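Local coordinates for 3-oxoacyl-[acyl-carrier-protein] reductase (PDB 3U9L) that probably reduces 3-oxoacyl groups carried on acyl carrier protein with NADPH, as a member of the short-chain dehydrogenase/reductase family, at residues P102-T107 against H209-E214. Numbering follows the deposited sequence.
Sequences PAEAFT and HARQAE
E104 and R211 form a salt bridge between two peripheral elements of a Rossmann-type short-chain dehydrogenase fold: the short 3-10 turn 103-105, which leads into helix 108-136, and helix 209-217, which follows the last but one strand of the parallel sheet. R211 NH1 donates to E104 OE2 at 2.5 Å, with an N-H...O angle of 163°. The carboxylate oxygen lies in the guanidinium plane and accepts through its anti lone pair; the carboxylate and guanidinium planes stand 86° apart. E104 reaches out with an extended chain, whereas R211 is bent: with CG anti to the backbone N (chi1 -175°), the bend at chi2 brings CD within 3.2 Å of E104 OE2, and a further bend at chi3 turns the guanidinium so that NH1 faces the carboxylate. The second subunit adds to the network, R134 of that chain pairing with E104 OE1 and the R127 carbonyl of that chain taking another bond from R211 NH1; within its own chain E104 OE1 also bonds Y215 OH. The arginine stem packs by R211 CG against A105 CA at 3.9 Å. Cutting R211 back to an alanine would remove this CG and probably leave E104 OE2 without its cationic mate from the helix. A105 CB sits against the helix backbone, 3.7 Å from Q212 N, and meets Q212 CB at 3.9 Å. Farther along, the extended Q212 side chain crosses the ring of P102 at about a right angle, its amide NE2 coming 3.7 Å from P102 CD.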
ATOM      1  N   PRO A 102      16.159   8.336  -1.583  1.00 18.70           N
ATOM      2  CA  PRO A 102      16.261   7.482  -0.412  1.00 18.05           C
ATOM      3  C   PRO A 102      15.023   7.717   0.425  1.00 17.56           C
ATOM      4  O   PRO A 102      14.639   8.876   0.677  1.00 17.21           O
ATOM      5  CB  PRO A 102      17.462   8.045   0.376  1.00 18.59           C
ATOM      6  CG  PRO A 102      18.069   9.150  -0.482  1.00 21.18           C
ATOM      7  CD  PRO A 102      17.238   9.364  -1.679  1.00 19.91           C
ATOM      8  N   ALA A 103      14.421   6.639   0.903  1.00 17.55           N
ATOM      9  CA  ALA A 103      13.113   6.755   1.577  1.00 16.59           C
ATOM     10  C   ALA A 103      13.223   7.609   2.825  1.00 16.99           C
ATOM     11  O   ALA A 103      12.304   8.359   3.160  1.00 18.44           O
ATOM     12  CB  ALA A 103      12.623   5.360   1.966  1.00 15.99           C
ATOM     13  N   GLU A 104      14.319   7.450   3.554  1.00 17.82           N
ATOM     14  CA  GLU A 104      14.545   8.196   4.801  1.00 17.44           C
ATOM     15  C   GLU A 104      14.529   9.692   4.601  1.00 19.01           C
ATOM     16  O   GLU A 104      14.211  10.414   5.533  1.00 19.81           O
ATOM     17  CB  GLU A 104      15.879   7.802   5.438  1.00 17.42           C
ATOM     18  CG  GLU A 104      15.967   8.142   6.976  1.00 19.79           C
ATOM     19  CD  GLU A 104      17.384   7.961   7.562  1.00 21.61           C
ATOM     20  OE1 GLU A 104      18.090   7.009   7.135  1.00 20.64           O
ATOM     21  OE2 GLU A 104      17.768   8.728   8.492  1.00 21.01           O
ATOM     22  N   ALA A 105      14.860  10.168   3.384  1.00 18.82           N
ATOM     23  CA  ALA A 105      14.987  11.605   3.100  1.00 19.05           C
ATOM     24  C   ALA A 105      13.666  12.252   2.713  1.00 19.53           C
ATOM     25  O   ALA A 105      13.548  13.488   2.633  1.00 20.74           O
ATOM     26  CB  ALA A 105      16.084  11.869   1.986  1.00 19.82           C
ATOM     27  N   PHE A 106      12.673  11.427   2.419  1.00 18.55           N
ATOM     28  CA  PHE A 106      11.297  11.894   2.204  1.00 19.23           C
ATOM     29  C   PHE A 106      10.622  12.124   3.536  1.00 19.83           C
ATOM     30  O   PHE A 106      10.696  11.273   4.421  1.00 18.78           O
ATOM     31  CB  PHE A 106      10.483  10.864   1.386  1.00 17.75           C
ATOM     32  CG  PHE A 106      10.820  10.846  -0.076  1.00 18.20           C
ATOM     33  CD1 PHE A 106      10.322  11.824  -0.933  1.00 19.74           C
ATOM     34  CD2 PHE A 106      11.644   9.868  -0.588  1.00 17.13           C
ATOM     35  CE1 PHE A 106      10.666  11.822  -2.314  1.00 20.79           C
ATOM     36  CE2 PHE A 106      11.965   9.836  -1.926  1.00 19.44           C
ATOM     37  CZ  PHE A 106      11.481  10.815  -2.803  1.00 20.02           C
ATOM     38  N   THR A 107       9.943  13.260   3.690  1.00 19.87           N
ATOM     39  CA  THR A 107       9.293  13.528   4.952  1.00 21.07           C
ATOM     40  C   THR A 107       7.941  12.774   5.082  1.00 22.02           C
ATOM     41  O   THR A 107       7.385  12.325   4.070  1.00 20.64           O
ATOM     42  CB  THR A 107       9.057  15.015   5.107  1.00 22.81           C
ATOM     43  OG1 THR A 107       8.134  15.436   4.119  1.00 22.07           O
ATOM     44  CG2 THR A 107      10.365  15.780   4.897  1.00 21.89           C
ATOM     45  N   HIS A 209      16.980  17.713   2.090  1.00 26.24           N
ATOM     46  CA  HIS A 209      18.179  17.716   1.271  1.00 26.74           C
ATOM     47  C   HIS A 209      19.389  17.261   2.042  1.00 26.73           C
ATOM     48  O   HIS A 209      20.222  16.517   1.527  1.00 28.01           O
ATOM     49  CB  HIS A 209      18.428  19.133   0.706  1.00 29.20           C
ATOM     50  CG  HIS A 209      17.326  19.624  -0.175  1.00 32.34           C
ATOM     51  ND1 HIS A 209      16.659  18.800  -1.069  1.00 32.80           N
ATOM     52  CD2 HIS A 209      16.741  20.841  -0.286  1.00 36.68           C
ATOM     53  CE1 HIS A 209      15.721  19.487  -1.694  1.00 32.32           C
ATOM     54  NE2 HIS A 209      15.751  20.733  -1.242  1.00 37.65           N
ATOM     55  N   ALA A 210      19.497  17.722   3.275  1.00 24.73           N
ATOM     56  CA  ALA A 210      20.609  17.346   4.133  1.00 26.91           C
ATOM     57  C   ALA A 210      20.674  15.835   4.374  1.00 27.94           C
ATOM     58  O   ALA A 210      21.759  15.254   4.333  1.00 26.79           O
ATOM     59  CB  ALA A 210      20.494  18.071   5.469  1.00 27.18           C
ATOM     60  N   ARG A 211      19.518  15.211   4.675  1.00 25.88           N
ATOM     61  CA  ARG A 211      19.475  13.753   4.830  1.00 26.28           C
ATOM     62  C   ARG A 211      19.869  13.036   3.532  1.00 25.61           C
ATOM     63  O   ARG A 211      20.610  12.078   3.556  1.00 25.70           O
ATOM     64  CB  ARG A 211      18.092  13.268   5.293  1.00 25.66           C
ATOM     65  CG  ARG A 211      18.024  11.770   5.595  1.00 24.47           C
ATOM     66  CD  ARG A 211      18.307  11.527   7.051  1.00 28.10           C
ATOM     67  NE  ARG A 211      17.492  12.429   7.886  1.00 28.74           N
ATOM     68  CZ  ARG A 211      16.706  12.079   8.906  1.00 25.99           C
ATOM     69  NH1 ARG A 211      16.560  10.816   9.298  1.00 22.70           N
ATOM     70  NH2 ARG A 211      16.060  13.042   9.545  1.00 27.27           N
ATOM     71  N   GLN A 212      19.363  13.517   2.401  1.00 25.62           N
ATOM     72  CA  GLN A 212      19.742  12.956   1.124  1.00 25.71           C
ATOM     73  C   GLN A 212      21.256  13.118   0.901  1.00 28.24           C
ATOM     74  O   GLN A 212      21.947  12.165   0.471  1.00 26.93           O
ATOM     75  CB  GLN A 212      18.968  13.663   0.015  1.00 26.08           C
ATOM     76  CG  GLN A 212      19.350  13.194  -1.375  1.00 28.18           C
ATOM     77  CD  GLN A 212      18.283  13.527  -2.411  1.00 30.56           C
ATOM     78  OE1 GLN A 212      17.686  14.595  -2.384  1.00 29.59           O
ATOM     79  NE2 GLN A 212      18.011  12.579  -3.302  1.00 32.96           N
ATOM     80  N   ALA A 213      21.791  14.296   1.257  1.00 27.50           N
ATOM     81  CA  ALA A 213      23.246  14.496   1.100  1.00 29.47           C
ATOM     82  C   ALA A 213      24.043  13.512   1.960  1.00 28.48           C
ATOM     83  O   ALA A 213      25.092  13.033   1.519  1.00 28.96           O
ATOM     84  CB  ALA A 213      23.661  15.946   1.342  1.00 28.69           C
ATOM     85  N   GLU A 214      23.552  13.161   3.151  1.00 27.40           N
ATOM     86  CA  GLU A 214      24.195  12.093   3.929  1.00 26.58           C
ATOM     87  C   GLU A 214      24.223  10.790   3.195  1.00 26.64           C
ATOM     88  O   GLU A 214      25.192  10.034   3.320  1.00 27.62           O
ATOM     89  CB  GLU A 214      23.484  11.797   5.264  1.00 29.51           C
ATOM     90  CG  GLU A 214      23.829  12.704   6.375  1.00 32.42           C
ATOM     91  CD  GLU A 214      22.868  12.533   7.574  1.00 37.96           C
ATOM     92  OE1 GLU A 214      22.696  11.388   8.085  1.00 35.88           O
ATOM     93  OE2 GLU A 214      22.330  13.579   8.031  1.00 42.40           O
TER